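Local coordinates for putative signal recognition particle protein (Chaetomium thermophilum, PDB 5CK4) that binds GDP and GTP as the Arf-like beta subunit of the signal recognition particle receptor, probably acting in protein targeting at the endoplasmic reticulum membrane, at residues K32-T37 with G296-D301. Residues are numbered along the deposited sequence; the frame is centred on the assembly and turned at random.
Sequences KTALLT and GNVIGD. With GDP (guanosine-5'-diphosphate), chain C.
Val-298 meets the first turn of helix 32-40 with both of its methyl groups, one for each of two successive helix residues. A chi1 of 177° divides them: CG1, anti to the backbone N, lies 3.9 Å from Ala-34 CB and also touches the Ala-34 carbonyl, while CG2, anti to the carbonyl carbon, sits 3.8 Å from Leu-35 CD1, the side chains of Val-298 and Leu-35 crossing at about a right angle. Leu-35 also packs on Trp-308 and Trp-309 of helix 306-313.

Polar contacts, by contrast, run through the nucleotide, each segment taking a different end of it. At the phosphate end, Lys-32 grips one beta-phosphate oxygen twice: its backbone N lies 2.8 Å from GDP O2B, and the side chain, bent at chi3 and chi4, curls back to set NZ 2.7 Å from the same O2B. Thr-33 treats GDP O1B likewise, through N and OG1, and Ala-34 N reaches GDP O1A on the alpha-phosphate. A methionine in place of Lys-32 would probably leave O2B with the backbone amide but without its charged partner, weakening the hold on the beta-phosphate.

At the base end, Val-298 N donates to GDP O6 at 2.7 Å (N-H...O 157°), with a weak second bond from Ile-299 N. Ile-299 also lays CG1 and CD1 against the purine, CG1 being 3.5 Å from GDP C2. The loop is braced from within by Asn-297 ND2, 2.9 Å from Ile-299 O, and by Asn-297 OD1 on Gly-304 N.

The end of the P-loop (Walker A) with the start of helix 32-40, and a loop after strand 291-295 consistent with the G5 motif, meet at one nucleotide, as in the pocket of an Arf-like small GTPase of the P-loop NTPase fold.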
ATOM      1  N   LYS A  32      11.074   2.437   3.135  1.00 16.65           N
ATOM      2  CA  LYS A  32      10.199   3.613   3.116  1.00 17.04           C
ATOM      3  C   LYS A  32      10.982   4.926   3.254  1.00 22.08           C
ATOM      4  O   LYS A  32      10.756   5.871   2.494  1.00 23.55           O
ATOM      5  CB  LYS A  32       9.098   3.500   4.180  1.00 17.55           C
ATOM      6  CG  LYS A  32       8.172   2.281   3.960  1.00 22.98           C
ATOM      7  CD  LYS A  32       6.983   2.260   4.910  1.00 19.45           C
ATOM      8  CE  LYS A  32       7.419   2.237   6.371  1.00 23.21           C
ATOM      9  NZ  LYS A  32       8.470   1.204   6.660  1.00 20.05           N
ATOM     10  N   THR A  33      11.908   4.979   4.204  1.00 25.58           N
ATOM     11  CA  THR A  33      12.717   6.181   4.402  1.00 29.77           C
ATOM     12  C   THR A  33      13.525   6.477   3.146  1.00 32.39           C
ATOM     13  O   THR A  33      13.575   7.620   2.674  1.00 30.68           O
ATOM     14  CB  THR A  33      13.671   6.051   5.614  1.00 36.10           C
ATOM     15  OG1 THR A  33      12.915   5.754   6.797  1.00 35.94           O
ATOM     16  CG2 THR A  33      14.461   7.353   5.822  1.00 37.29           C
ATOM     17  N   ALA A  34      14.140   5.434   2.596  1.00 25.19           N
ATOM     18  CA  ALA A  34      14.938   5.568   1.378  1.00 27.62           C
ATOM     19  C   ALA A  34      14.101   6.080   0.202  1.00 25.16           C
ATOM     20  O   ALA A  34      14.542   6.946  -0.557  1.00 22.98           O
ATOM     21  CB  ALA A  34      15.599   4.231   1.028  1.00 21.19           C
ATOM     22  N   LEU A  35      12.902   5.527   0.049  1.00 23.50           N
ATOM     23  CA  LEU A  35      12.007   5.929  -1.031  1.00 24.76           C
ATOM     24  C   LEU A  35      11.591   7.392  -0.902  1.00 27.01           C
ATOM     25  O   LEU A  35      11.592   8.124  -1.887  1.00 21.96           O
ATOM     26  CB  LEU A  35      10.766   5.037  -1.069  1.00 23.05           C
ATOM     27  CG  LEU A  35       9.797   5.203  -2.243  1.00 20.33           C
ATOM     28  CD1 LEU A  35      10.494   4.989  -3.581  1.00 20.98           C
ATOM     29  CD2 LEU A  35       8.638   4.232  -2.076  1.00 18.21           C
ATOM     30  N   LEU A  36      11.227   7.806   0.311  1.00 22.95           N
ATOM     31  CA  LEU A  36      10.881   9.196   0.567  1.00 25.96           C
ATOM     32  C   LEU A  36      12.055  10.115   0.210  1.00 30.05           C
ATOM     33  O   LEU A  36      11.868  11.186  -0.371  1.00 30.03           O
ATOM     34  CB  LEU A  36      10.469   9.394   2.031  1.00 24.78           C
ATOM     35  CG  LEU A  36      10.070  10.812   2.453  1.00 34.66           C
ATOM     36  CD1 LEU A  36       8.974  11.363   1.551  1.00 34.87           C
ATOM     37  CD2 LEU A  36       9.635  10.849   3.922  1.00 35.65           C
ATOM     38  N   THR A  37      13.266   9.688   0.555  1.00 27.56           N
ATOM     39  CA  THR A  37      14.458  10.475   0.262  1.00 29.70           C
ATOM     40  C   THR A  37      14.631  10.636  -1.241  1.00 29.20           C
ATOM     41  O   THR A  37      14.929  11.725  -1.720  1.00 31.55           O
ATOM     42  CB  THR A  37      15.724   9.840   0.864  1.00 32.42           C
ATOM     43  OG1 THR A  37      15.601   9.794   2.290  1.00 33.02           O
ATOM     44  CG2 THR A  37      16.962  10.644   0.493  1.00 39.34           C
ATOM     45  N   GLY A 296      10.428  -2.770  -8.422  1.00 17.97           N
ATOM     46  CA  GLY A 296      11.289  -1.609  -8.557  1.00 17.62           C
ATOM     47  C   GLY A 296      12.416  -1.641  -7.546  1.00 16.74           C
ATOM     48  O   GLY A 296      12.566  -2.619  -6.808  1.00 16.37           O
ATOM     49  N   ASN A 297      13.212  -0.577  -7.517  1.00 18.79           N
ATOM     50  CA  ASN A 297      14.297  -0.452  -6.554  1.00 20.27           C
ATOM     51  C   ASN A 297      14.659   1.014  -6.330  1.00 21.77           C
ATOM     52  O   ASN A 297      14.545   1.837  -7.238  1.00 23.79           O
ATOM     53  CB  ASN A 297      15.516  -1.270  -7.008  1.00 20.47           C
ATOM     54  CG  ASN A 297      16.080  -0.793  -8.336  1.00 22.29           C
ATOM     55  OD1 ASN A 297      15.474  -1.001  -9.382  1.00 19.47           O
ATOM     56  ND2 ASN A 297      17.239  -0.149  -8.298  1.00 20.69           N
ATOM     57  N   VAL A 298      15.080   1.337  -5.111  1.00 16.53           N
ATOM     58  CA  VAL A 298      15.434   2.697  -4.734  1.00 20.30           C
ATOM     59  C   VAL A 298      16.931   2.947  -4.926  1.00 21.50           C
ATOM     60  O   VAL A 298      17.344   4.059  -5.258  1.00 27.55           O
ATOM     61  CB  VAL A 298      15.032   2.983  -3.265  1.00 28.62           C
ATOM     62  CG1 VAL A 298      15.465   4.366  -2.835  1.00 18.69           C
ATOM     63  CG2 VAL A 298      13.534   2.822  -3.088  1.00 25.67           C
ATOM     64  N   ILE A 299      17.740   1.908  -4.724  1.00 18.65           N
ATOM     65  CA  ILE A 299      19.181   2.017  -4.916  1.00 26.38           C
ATOM     66  C   ILE A 299      19.662   0.836  -5.745  1.00 20.59           C
ATOM     67  O   ILE A 299      18.912  -0.109  -5.951  1.00 21.99           O
ATOM     68  CB  ILE A 299      19.948   2.062  -3.574  1.00 30.24           C
ATOM     69  CG1 ILE A 299      19.891   0.708  -2.877  1.00 27.88           C
ATOM     70  CG2 ILE A 299      19.383   3.142  -2.662  1.00 33.70           C
ATOM     71  CD1 ILE A 299      20.660   0.668  -1.571  1.00 35.66           C
ATOM     72  N   GLY A 300      20.896   0.903  -6.248  1.00 20.67           N
ATOM     73  CA  GLY A 300      21.441  -0.190  -7.042  1.00 20.42           C
ATOM     74  C   GLY A 300      20.981  -0.194  -8.489  1.00 22.11           C
ATOM     75  O   GLY A 300      20.182   0.640  -8.897  1.00 25.13           O
ATOM     76  N   ASP A 301      21.500  -1.134  -9.274  1.00 23.66           N
ATOM     77  CA  ASP A 301      21.123  -1.271 -10.684  1.00 24.58           C
ATOM     78  C   ASP A 301      19.814  -2.051 -10.842  1.00 32.79           C
ATOM     79  O   ASP A 301      19.669  -3.134 -10.287  1.00 24.29           O
ATOM     80  CB  ASP A 301      22.213  -2.016 -11.442  1.00 26.65           C
ATOM     81  CG  ASP A 301      23.495  -1.233 -11.533  1.00 30.45           C
ATOM     82  OD1 ASP A 301      23.425   0.013 -11.614  1.00 29.04           O
ATOM     83  OD2 ASP A 301      24.567  -1.876 -11.533  1.00 29.10           O
TER
HETATM   84  PB  GDP C 401      12.179   1.620   6.291  1.00 21.99           P
HETATM   85  O1B GDP C 401      11.993   3.104   6.417  1.00 21.10           O
HETATM   86  O2B GDP C 401      10.979   1.017   5.575  1.00 19.90           O
HETATM   87  O3B GDP C 401      12.309   0.921   7.625  1.00 20.53           O
HETATM   88  O3A GDP C 401      13.462   1.249   5.403  1.00 24.25           O
HETATM   89  PA  GDP C 401      14.800   2.127   5.183  1.00 23.57           P
HETATM   90  O1A GDP C 401      14.525   3.302   4.298  1.00 21.41           O
HETATM   91  O2A GDP C 401      15.458   2.507   6.486  1.00 29.87           O
HETATM   92  O5' GDP C 401      15.607   1.005   4.389  1.00 18.52           O
HETATM   93  C5' GDP C 401      15.975  -0.199   5.042  1.00 18.45           C
HETATM   94  C4' GDP C 401      17.280  -0.676   4.425  1.00 27.92           C
HETATM   95  O4' GDP C 401      17.033  -1.138   3.096  1.00 27.47           O
HETATM   96  C3' GDP C 401      18.305   0.445   4.312  1.00 25.98           C
HETATM   97  O3' GDP C 401      19.590  -0.141   4.530  1.00 29.71           O
HETATM   98  C2' GDP C 401      18.218   0.880   2.862  1.00 28.96           C
HETATM   99  O2' GDP C 401      19.449   1.392   2.357  1.00 25.25           O
HETATM  100  C1' GDP C 401      17.880  -0.428   2.183  1.00 21.94           C
HETATM  101  N9  GDP C 401      17.179  -0.235   0.896  1.00 16.72           N
HETATM  102  C8  GDP C 401      16.127   0.570   0.638  1.00 22.77           C
HETATM  103  N7  GDP C 401      15.748   0.449  -0.665  1.00 21.26           N
HETATM  104  C5  GDP C 401      16.554  -0.463  -1.230  1.00 14.56           C
HETATM  105  C6  GDP C 401      16.709  -1.050  -2.568  1.00 17.80           C
HETATM  106  O6  GDP C 401      15.931  -0.714  -3.491  1.00 17.29           O
HETATM  107  N1  GDP C 401      17.674  -1.975  -2.734  1.00 17.09           N
HETATM  108  C2  GDP C 401      18.513  -2.347  -1.742  1.00 18.18           C
HETATM  109  N2  GDP C 401      19.472  -3.272  -1.988  1.00 19.70           N
HETATM  110  N3  GDP C 401      18.432  -1.840  -0.489  1.00 17.39           N
HETATM  111  C4  GDP C 401      17.492  -0.908  -0.196  1.00 19.72           C